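Sugar kinase (Agrobacterium tumefaciens, PDB 2RBC) is a putative ribokinase-family sugar kinase that probably transfers a phosphoryl group from ATP to a sugar hydroxyl. Local coordinates at residues A[29-37]-A[155-166]; A[209-218]-A[223-234]. All coordinates share one frame; numbering follows the deposited sequence.

Contact 1 of 2, residues A[29-37]-A[155-166]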
loop_
_atom_site.group_PDB
_atom_site.type_symbol
_atom_site.label_atom_id
_atom_site.label_comp_id
_atom_site.label_asym_id
_atom_site.label_seq_id
_atom_site.Cartn_x
_atom_site.Cartn_y
_atom_site.Cartn_z
ATOM N N GLY A 29 -2.949 32.094 16.268
ATOM C CA GLY A 29 -3.114 30.829 16.933
ATOM C C GLY A 29 -1.834 30.451 17.647
ATOM O O GLY A 29 -0.732 30.780 17.210
ATOM N N LYS A 30 -1.978 29.714 18.730
ATOM C CA LYS A 30 -0.826 29.198 19.421
ATOM C C LYS A 30 -0.088 28.188 18.556
ATOM O O LYS A 30 -0.677 27.500 17.738
ATOM C CB LYS A 30 -1.244 28.565 20.755
ATOM C CG LYS A 30 -1.905 29.582 21.710
ATOM C CD LYS A 30 -0.921 30.624 22.202
ATOM C CE LYS A 30 -1.600 31.736 22.971
ATOM N NZ LYS A 30 -0.625 32.408 23.829
ATOM N N HIS A 31 1.212 28.098 18.784
ATOM C CA HIS A 31 2.079 27.249 18.036
ATOM C C HIS A 31 2.480 26.030 18.864
ATOM O O HIS A 31 3.075 26.163 19.926
ATOM C CB HIS A 31 3.312 28.033 17.623
ATOM C CG HIS A 31 4.067 27.398 16.506
ATOM N ND1 HIS A 31 5.129 28.017 15.886
ATOM C CD2 HIS A 31 3.893 26.212 15.865
ATOM C CE1 HIS A 31 5.593 27.218 14.931
ATOM N NE2 HIS A 31 4.869 26.113 14.912
ATOM N N VAL A 32 2.117 24.845 18.372
ATOM C CA VAL A 32 2.383 23.566 19.036
ATOM C C VAL A 32 3.373 22.756 18.168
ATOM O O VAL A 32 3.134 22.583 16.980
ATOM C CB VAL A 32 1.093 22.755 19.218
ATOM C CG1 VAL A 32 1.391 21.454 19.914
ATOM C CG2 VAL A 32 0.015 23.549 19.990
ATOM N N LEU A 33 4.474 22.315 18.769
ATOM C CA LEU A 33 5.382 21.320 18.227
ATOM C C LEU A 33 4.890 19.925 18.514
ATOM O O LEU A 33 4.742 19.537 19.666
ATOM C CB LEU A 33 6.773 21.426 18.836
ATOM C CG LEU A 33 7.855 20.439 18.340
ATOM C CD1 LEU A 33 8.122 20.527 16.776
ATOM C CD2 LEU A 33 9.149 20.629 19.118
ATOM N N CYS A 34 4.687 19.161 17.456
ATOM C CA CYS A 34 4.360 17.726 17.577
ATOM C C CYS A 34 5.574 16.936 17.154
ATOM O O CYS A 34 6.247 17.291 16.208
ATOM C CB CYS A 34 3.160 17.383 16.713
ATOM S SG CYS A 34 1.722 18.354 17.182
ATOM N N VAL A 35 5.874 15.862 17.877
ATOM C CA VAL A 35 7.035 15.030 17.591
ATOM C C VAL A 35 6.644 13.559 17.514
ATOM O O VAL A 35 5.991 13.042 18.431
ATOM C CB VAL A 35 8.084 15.152 18.691
ATOM C CG1 VAL A 35 9.314 14.296 18.372
ATOM C CG2 VAL A 35 8.448 16.651 18.930
ATOM N N GLY A 36 7.030 12.915 16.414
ATOM C CA GLY A 36 6.883 11.470 16.256
ATOM C C GLY A 36 6.595 10.917 14.877
ATOM O O GLY A 36 7.232 11.258 13.908
ATOM N N ALA A 37 5.579 10.071 14.803
ATOM C CA ALA A 37 5.246 9.328 13.589
ATOM C C ALA A 37 4.731 10.128 12.397
ATOM O O ALA A 37 3.905 11.020 12.542
ATOM C CB ALA A 37 4.263 8.220 13.940
ATOM N N ILE A 155 13.021 25.293 21.061
ATOM C CA ILE A 155 11.759 24.997 21.728
ATOM C C ILE A 155 11.056 26.266 22.209
ATOM O O ILE A 155 9.833 26.296 22.328
ATOM C CB ILE A 155 11.982 23.994 22.884
ATOM C CG1 ILE A 155 12.512 22.653 22.321
ATOM C CG2 ILE A 155 10.699 23.764 23.703
ATOM C CD1 ILE A 155 11.526 21.916 21.361
ATOM N N ALA A 156 11.825 27.326 22.470
ATOM C CA ALA A 156 11.263 28.546 23.045
ATOM C C ALA A 156 10.308 29.199 22.069
ATOM O O ALA A 156 9.483 30.025 22.459
ATOM C CB ALA A 156 12.394 29.554 23.452
ATOM N N LEU A 157 10.398 28.810 20.811
ATOM C CA LEU A 157 9.526 29.327 19.788
ATOM C C LEU A 157 8.117 28.726 19.829
ATOM O O LEU A 157 7.212 29.209 19.143
ATOM C CB LEU A 157 10.166 29.074 18.420
ATOM C CG LEU A 157 11.595 29.678 18.260
ATOM C CD1 LEU A 157 11.966 29.724 16.787
ATOM C CD2 LEU A 157 11.824 31.089 18.904
ATOM N N PHE A 158 7.926 27.658 20.594
ATOM C CA PHE A 158 6.625 27.021 20.671
ATOM C C PHE A 158 5.902 27.392 21.964
ATOM O O PHE A 158 6.513 27.803 22.937
ATOM C CB PHE A 158 6.807 25.517 20.548
ATOM C CG PHE A 158 7.419 25.121 19.262
ATOM C CD1 PHE A 158 6.688 25.208 18.071
ATOM C CD2 PHE A 158 8.732 24.710 19.209
ATOM C CE1 PHE A 158 7.287 24.870 16.859
ATOM C CE2 PHE A 158 9.318 24.382 18.014
ATOM C CZ PHE A 158 8.597 24.450 16.844
ATOM N N ASP A 159 4.583 27.273 21.944
ATOM C CA ASP A 159 3.752 27.566 23.109
ATOM C C ASP A 159 3.499 26.287 23.901
ATOM O O ASP A 159 3.234 26.350 25.090
ATOM C CB ASP A 159 2.445 28.200 22.656
ATOM C CG ASP A 159 2.662 29.563 22.028
ATOM O OD1 ASP A 159 3.222 30.414 22.729
ATOM O OD2 ASP A 159 2.279 29.809 20.879
ATOM N N ALA A 160 3.526 25.137 23.223
ATOM C CA ALA A 160 3.457 23.823 23.866
ATOM C C ALA A 160 4.113 22.818 22.963
ATOM O O ALA A 160 4.340 23.108 21.793
ATOM C CB ALA A 160 1.987 23.363 24.147
ATOM N N VAL A 161 4.426 21.633 23.512
ATOM C CA VAL A 161 4.946 20.517 22.725
ATOM C C VAL A 161 4.133 19.276 23.046
ATOM O O VAL A 161 3.608 19.117 24.159
ATOM C CB VAL A 161 6.453 20.242 22.955
ATOM C CG1 VAL A 161 7.264 21.495 22.730
ATOM C CG2 VAL A 161 6.734 19.644 24.320
ATOM N N LEU A 162 3.970 18.449 22.023
ATOM C CA LEU A 162 3.280 17.171 22.143
ATOM C C LEU A 162 4.151 16.097 21.529
ATOM O O LEU A 162 4.656 16.266 20.406
ATOM C CB LEU A 162 1.926 17.236 21.426
ATOM C CG LEU A 162 1.106 15.947 21.339
ATOM C CD1 LEU A 162 0.782 15.332 22.696
ATOM C CD2 LEU A 162 -0.117 16.162 20.425
ATOM N N VAL A 163 4.379 14.993 22.246
ATOM C CA VAL A 163 5.253 13.944 21.718
ATOM C C VAL A 163 4.525 12.612 21.801
ATOM O O VAL A 163 3.781 12.387 22.744
ATOM C CB VAL A 163 6.642 13.835 22.451
ATOM C CG1 VAL A 163 7.410 15.256 22.502
ATOM C CG2 VAL A 163 6.503 13.178 23.839
ATOM N N ASP A 164 4.741 11.759 20.788
ATOM C CA ASP A 164 4.279 10.354 20.803
ATOM C C ASP A 164 5.397 9.384 21.211
ATOM O O ASP A 164 6.489 9.815 21.544
ATOM C CB ASP A 164 3.572 9.990 19.473
ATOM C CG ASP A 164 4.495 9.809 18.303
ATOM O OD1 ASP A 164 5.696 9.550 18.516
ATOM O OD2 ASP A 164 4.018 9.931 17.123
ATOM N N VAL A 165 5.095 8.084 21.226
ATOM C CA VAL A 165 6.028 7.075 21.710
ATOM C C VAL A 165 6.964 6.549 20.606
ATOM O O VAL A 165 7.789 5.704 20.864
ATOM C CB VAL A 165 5.296 5.871 22.364
ATOM C CG1 VAL A 165 4.585 6.315 23.650
ATOM C CG2 VAL A 165 4.347 5.145 21.357
ATOM N N ARG A 166 6.879 7.102 19.405
ATOM C CA ARG A 166 7.581 6.532 18.257
ATOM C C ARG A 166 9.078 6.854 18.162
ATOM O O ARG A 166 9.840 6.057 17.659
ATOM C CB ARG A 166 6.894 6.934 16.947
ATOM C CG ARG A 166 7.614 6.398 15.675
ATOM C CD ARG A 166 7.671 4.856 15.621
ATOM N NE ARG A 166 6.321 4.392 15.364
ATOM C CZ ARG A 166 5.430 3.980 16.274
ATOM N NH1 ARG A 166 5.722 3.832 17.572
ATOM N NH2 ARG A 166 4.209 3.649 15.862
HETATM O O HOH W 1 1.745 33.166 22.658
HETATM O O HOH W 2 3.097 14.083 18.788
#

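Contact 2 of 2, residues A[209-218]-A[223-234]. With SO4 (sulfate ion), chain E.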
loop_
_atom_site.group_PDB
_atom_site.type_symbol
_atom_site.label_atom_id
_atom_site.label_comp_id
_atom_site.label_asym_id
_atom_site.label_seq_id
_atom_site.Cartn_x
_atom_site.Cartn_y
_atom_site.Cartn_z
ATOM N N PHE A 209 -2.980 9.060 28.402
ATOM C CA PHE A 209 -2.810 7.647 28.065
ATOM C C PHE A 209 -4.061 7.118 27.333
ATOM O O PHE A 209 -5.185 7.525 27.633
ATOM C CB PHE A 209 -2.654 6.777 29.335
ATOM C CG PHE A 209 -1.396 7.020 30.121
ATOM C CD1 PHE A 209 -0.170 6.478 29.698
ATOM C CD2 PHE A 209 -1.444 7.709 31.346
ATOM C CE1 PHE A 209 0.987 6.651 30.470
ATOM C CE2 PHE A 209 -0.303 7.908 32.121
ATOM C CZ PHE A 209 0.924 7.387 31.690
ATOM N N SER A 210 -3.853 6.187 26.391
ATOM C CA SER A 210 -4.948 5.436 25.808
ATOM C C SER A 210 -5.267 4.354 26.816
ATOM O O SER A 210 -4.415 3.984 27.636
ATOM C CB SER A 210 -4.502 4.781 24.490
ATOM O OG SER A 210 -3.418 3.910 24.737
ATOM N N GLU A 211 -6.478 3.826 26.765
ATOM C CA GLU A 211 -6.812 2.736 27.668
ATOM C C GLU A 211 -5.821 1.522 27.630
ATOM O O GLU A 211 -5.348 1.030 28.668
ATOM C CB GLU A 211 -8.256 2.307 27.416
ATOM C CG GLU A 211 -8.631 1.087 28.210
ATOM C CD GLU A 211 -10.131 0.849 28.229
ATOM O OE1 GLU A 211 -10.885 1.595 27.567
ATOM O OE2 GLU A 211 -10.525 -0.108 28.931
ATOM N N PRO A 212 -5.498 1.028 26.439
ATOM C CA PRO A 212 -4.531 -0.057 26.394
ATOM C C PRO A 212 -3.161 0.257 26.990
ATOM O O PRO A 212 -2.555 -0.605 27.624
ATOM C CB PRO A 212 -4.389 -0.343 24.902
ATOM C CG PRO A 212 -5.474 0.305 24.255
ATOM C CD PRO A 212 -5.982 1.393 25.104
ATOM N N ALA A 213 -2.657 1.477 26.809
ATOM C CA ALA A 213 -1.345 1.824 27.376
ATOM C C ALA A 213 -1.405 1.842 28.914
ATOM O O ALA A 213 -0.540 1.280 29.604
ATOM C CB ALA A 213 -0.906 3.207 26.845
ATOM N N ALA A 214 -2.455 2.474 29.440
ATOM C CA ALA A 214 -2.659 2.565 30.876
ATOM C C ALA A 214 -2.860 1.192 31.506
ATOM O O ALA A 214 -2.382 0.945 32.621
ATOM C CB ALA A 214 -3.820 3.466 31.174
ATOM N N THR A 215 -3.553 0.310 30.786
ATOM C CA THR A 215 -3.766 -1.075 31.220
ATOM C C THR A 215 -2.429 -1.767 31.382
ATOM O O THR A 215 -2.179 -2.424 32.373
ATOM C CB THR A 215 -4.625 -1.834 30.183
ATOM O OG1 THR A 215 -5.877 -1.136 29.983
ATOM C CG2 THR A 215 -4.876 -3.237 30.621
ATOM N N ARG A 216 -1.566 -1.611 30.387
ATOM C CA ARG A 216 -0.281 -2.257 30.442
ATOM C C ARG A 216 0.575 -1.719 31.557
ATOM O O ARG A 216 1.259 -2.478 32.242
ATOM C CB ARG A 216 0.490 -2.100 29.125
ATOM C CG ARG A 216 1.788 -2.920 29.180
ATOM C CD ARG A 216 2.675 -2.843 27.917
ATOM N NE ARG A 216 1.953 -3.161 26.688
ATOM C CZ ARG A 216 2.513 -3.187 25.476
ATOM N NH1 ARG A 216 3.808 -2.925 25.316
ATOM N NH2 ARG A 216 1.767 -3.475 24.418
ATOM N N LEU A 217 0.542 -0.403 31.737
ATOM C CA LEU A 217 1.405 0.249 32.711
ATOM C C LEU A 217 1.013 -0.077 34.153
ATOM O O LEU A 217 1.891 -0.206 35.009
ATOM C CB LEU A 217 1.437 1.777 32.457
ATOM C CG LEU A 217 2.529 2.620 33.129
ATOM C CD1 LEU A 217 3.956 2.126 32.799
ATOM C CD2 LEU A 217 2.358 4.077 32.712
ATOM N N THR A 218 -0.291 -0.210 34.418
ATOM C CA THR A 218 -0.814 -0.406 35.768
ATOM C C THR A 218 -1.128 -1.832 36.049
ATOM O O THR A 218 -1.193 -2.253 37.206
ATOM C CB THR A 218 -2.125 0.382 36.017
ATOM O OG1 THR A 218 -3.201 -0.173 35.222
ATOM C CG2 THR A 218 -1.920 1.865 35.728
ATOM N N VAL A 223 -10.627 1.462 33.789
ATOM C CA VAL A 223 -9.934 2.716 33.645
ATOM C C VAL A 223 -10.009 3.566 34.908
ATOM O O VAL A 223 -8.984 4.079 35.344
ATOM C CB VAL A 223 -10.410 3.519 32.416
ATOM C CG1 VAL A 223 -9.940 4.932 32.530
ATOM C CG2 VAL A 223 -9.881 2.851 31.137
ATOM N N LYS A 224 -11.179 3.638 35.543
ATOM C CA LYS A 224 -11.304 4.478 36.736
ATOM C C LYS A 224 -10.351 4.038 37.847
ATOM O O LYS A 224 -9.960 4.866 38.671
ATOM C CB LYS A 224 -12.731 4.471 37.300
ATOM C CG LYS A 224 -13.194 3.116 37.744
ATOM C CD LYS A 224 -14.193 3.143 38.885
ATOM C CE LYS A 224 -14.543 1.667 39.372
ATOM N NZ LYS A 224 -13.888 1.311 40.696
ATOM N N ASP A 225 -10.036 2.736 37.889
ATOM C CA ASP A 225 -9.103 2.172 38.874
ATOM C C ASP A 225 -7.639 2.473 38.556
ATOM O O ASP A 225 -6.761 2.265 39.391
ATOM C CB ASP A 225 -9.223 0.663 38.919
ATOM C CG ASP A 225 -10.541 0.195 39.512
ATOM O OD1 ASP A 225 -11.156 0.934 40.336
ATOM O OD2 ASP A 225 -10.911 -0.937 39.169
HETATM N N MSE A 226 -7.373 2.932 37.351
HETATM C CA MSE A 226 -5.997 3.200 36.951
HETATM C C MSE A 226 -5.544 4.591 37.378
HETATM O O MSE A 226 -4.377 4.807 37.626
HETATM C CB MSE A 226 -5.846 3.042 35.448
HETATM C CG MSE A 226 -6.212 1.660 34.975
HETATM SE SE MSE A 226 -6.202 1.616 33.031
HETATM C CE MSE A 226 -7.140 -0.108 32.840
ATOM N N LEU A 227 -6.481 5.522 37.488
ATOM C CA LEU A 227 -6.131 6.890 37.807
ATOM C C LEU A 227 -5.516 7.047 39.213
ATOM O O LEU A 227 -4.554 7.818 39.372
ATOM C CB LEU A 227 -7.319 7.846 37.572
ATOM C CG LEU A 227 -7.458 8.367 36.133
ATOM C CD1 LEU A 227 -6.221 9.159 35.804
ATOM C CD2 LEU A 227 -7.626 7.278 35.117
ATOM N N PRO A 228 -6.068 6.375 40.243
ATOM C CA PRO A 228 -5.400 6.454 41.542
ATOM C C PRO A 228 -3.914 6.053 41.544
ATOM O O PRO A 228 -3.101 6.742 42.171
ATOM C CB PRO A 228 -6.262 5.555 42.444
ATOM C CG PRO A 228 -7.601 5.623 41.818
ATOM C CD PRO A 228 -7.356 5.658 40.352
ATOM N N VAL A 229 -3.576 4.991 40.806
ATOM C CA VAL A 229 -2.215 4.484 40.768
ATOM C C VAL A 229 -1.339 5.420 39.933
ATOM O O VAL A 229 -0.224 5.718 40.313
ATOM C CB VAL A 229 -2.122 3.049 40.173
ATOM C CG1 VAL A 229 -0.775 2.415 40.609
ATOM C CG2 VAL A 229 -3.275 2.197 40.648
ATOM N N LEU A 230 -1.860 5.887 38.801
ATOM C CA LEU A 230 -1.087 6.706 37.908
ATOM C C LEU A 230 -0.843 8.086 38.556
ATOM O O LEU A 230 0.240 8.635 38.431
ATOM C CB LEU A 230 -1.781 6.841 36.534
ATOM C CG LEU A 230 -1.801 5.600 35.640
ATOM C CD1 LEU A 230 -2.675 5.826 34.381
ATOM C CD2 LEU A 230 -0.327 5.239 35.270
ATOM N N HIS A 231 -1.821 8.616 39.276
ATOM C CA HIS A 231 -1.596 9.841 40.005
ATOM C C HIS A 231 -0.487 9.691 41.073
ATOM O O HIS A 231 0.375 10.536 41.215
ATOM C CB HIS A 231 -2.857 10.341 40.693
ATOM C CG HIS A 231 -2.573 11.467 41.638
ATOM N ND1 HIS A 231 -2.224 12.724 41.190
ATOM C CD2 HIS A 231 -2.454 11.497 42.984
ATOM C CE1 HIS A 231 -1.965 13.495 42.229
ATOM N NE2 HIS A 231 -2.114 12.779 43.331
ATOM N N ALA A 232 -0.549 8.608 41.830
ATOM C CA ALA A 232 0.388 8.359 42.901
ATOM C C ALA A 232 1.794 8.236 42.344
ATOM O O ALA A 232 2.725 8.705 42.971
ATOM C CB ALA A 232 0.009 7.111 43.697
ATOM N N ARG A 233 1.941 7.605 41.183
ATOM C CA ARG A 233 3.242 7.450 40.537
ATOM C C ARG A 233 3.833 8.778 40.018
ATOM O O ARG A 233 5.036 8.967 40.048
ATOM C CB ARG A 233 3.166 6.446 39.392
ATOM C CG ARG A 233 3.007 5.036 39.859
ATOM C CD ARG A 233 3.018 4.106 38.669
ATOM N NE ARG A 233 2.661 2.756 39.077
ATOM C CZ ARG A 233 2.479 1.754 38.226
ATOM N NH1 ARG A 233 2.586 1.960 36.923
ATOM N NH2 ARG A 233 2.141 0.563 38.682
ATOM N N TYR A 234 2.966 9.645 39.532
ATOM C CA TYR A 234 3.316 10.910 38.888
ATOM C C TYR A 234 2.487 12.066 39.490
ATOM O O TYR A 234 1.698 12.711 38.787
ATOM C CB TYR A 234 3.030 10.799 37.399
ATOM C CG TYR A 234 3.626 9.596 36.750
ATOM C CD1 TYR A 234 4.996 9.404 36.716
ATOM C CD2 TYR A 234 2.810 8.624 36.182
ATOM C CE1 TYR A 234 5.548 8.262 36.132
ATOM C CE2 TYR A 234 3.337 7.507 35.597
ATOM C CZ TYR A 234 4.706 7.332 35.559
ATOM O OH TYR A 234 5.207 6.203 34.958
HETATM S S SO4 E . 6.382 -4.680 27.465
HETATM O O1 SO4 E . 5.604 -5.595 28.301
HETATM O O2 SO4 E . 7.796 -4.711 27.842
HETATM O O3 SO4 E . 6.230 -5.028 26.050
HETATM O O4 SO4 E . 5.882 -3.337 27.693
HETATM O O HOH W 3 -12.498 0.616 31.709
HETATM O O HOH W 4 2.429 -2.151 37.545
#

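Contact 1 of 2, residues A[29-37]-A[155-166]
Ile-155 meets Leu-33 through methyl groups, CD1 of the isoleucine lying 3.5 Å from CD2 of the leucine. A type I turn then brings Phe-158 back to strand 31-35. One face of its ring takes CB of Leu-33, 3.7 Å from the ring centroid and almost on the normal. Its CD1-CE1 edge points into the face of the His-31 imidazole, a T-shaped pair with planes at 73°. Ser-84 of strand 82-90 binds NE2 of that histidine. Asp-159 grips His-31 twice. Its backbone N donates to His-31 O, and its OD2 accepts from His-31 N at 2.9 Å through the anti lone pair. A water links the other oxygen, Asp-159 OD1, to Lys-30 NZ. From Ala-160 on, the two strands run parallel. Leu-33 N donates to Ala-160 O, Leu-162 N to Leu-33 O, and Val-35 N to Leu-162 O. CG1 of Val-163 packs beside CB of Val-35 at 3.9 Å. Asp-164 N closes the ladder on Val-35 O. CG of Asp-164 sits between its backbone N and carbonyl carbon (chi1 74°), which turns the carboxylate toward Gly-36. Its OD2 takes Ala-37 N on the syn lone pair at 2.8 Å. OD1 accepts from Arg-166 N, forming an Asx turn. This is neighbouring parallel strand pairing in the central sheet of the Rossmann-like alpha/beta fold of ribokinase-family enzymes.

Contact 2 of 2, residues A[209-218]-A[223-234]
Met-226, a selenomethionine, reaches from helix 223-233 across to helix 211-218, its chain extended beyond CG. CB starts beside Thr-218, 4.1 Å from its CG2. CG comes next to Thr-218 OG1 at 3.5 Å. SE rests on the methyl of Ala-214, 3.5 Å from Ala-214 CB. The terminal CE ends at Thr-215, 3.3 Å from OG1. The side chain thus lies over one turn of the facing helix.

Both threonine hydroxyls beside it are turned back to their own helix. Thr-215 OG1 donates to Glu-211 O, and Thr-218 OG1 donates to Ala-214 O. Each of these carbonyls also takes the usual helical N-H. At Ala-214 O the two donors come from opposite faces of the carbonyl plane.

One turn further on, Leu-230 continues the apolar seam. Its CD1 approaches the Phe-209 ring, and its CD2 meets CD2 of Leu-217 and CG2 of Thr-218. Val-241 of strand 238-242, in the sheet, touches both Ala-214 and Leu-230. At the other end of the seam, CG2 of Val-223 packs against the extended side chain of Glu-211, 3.5 Å from CD.

Arg-233 supplies the direct polar link. Its chain is extended from CG to NE, and NH1 donates to Leu-217 O at 3.0 Å. The bond is nearly straight, 171°, and lies in the guanidinium plane, but it meets the carbonyl from above its plane. A water joins the same oxygen to NH2.

The chemistry implies a mainly apolar helix-helix joint. The two threonine hydroxyls donate back to carbonyls of their own helix, and Thr-218 OG1 also bonds Leu-220 N just past its end. An arginine binds a carbonyl near the C-terminal end of helix 211-218.

Overall arrangement
The chain enters at strand 31-35, and contact 1 closes a long loop when strand 160-163 returns beside it, with 117 residues between the two segments. That excursion includes the separate four-stranded sheet and helix 68-78. The chain then crosses the main sheet by way of strands 185-189 and 206-210. Contact 2 follows as a short closure, with just four residues between its segments. The two contacts are in series, neither nested nor crossed. The centres of contact 1 and contact 2 lie about 23 Å apart, and the nearest atoms of contact 1 and contact 2 are about 7 Å apart. Contact 1 joins strands within the main sheet. Contact 2 pairs two helices that pack on strand 238-242 of that sheet.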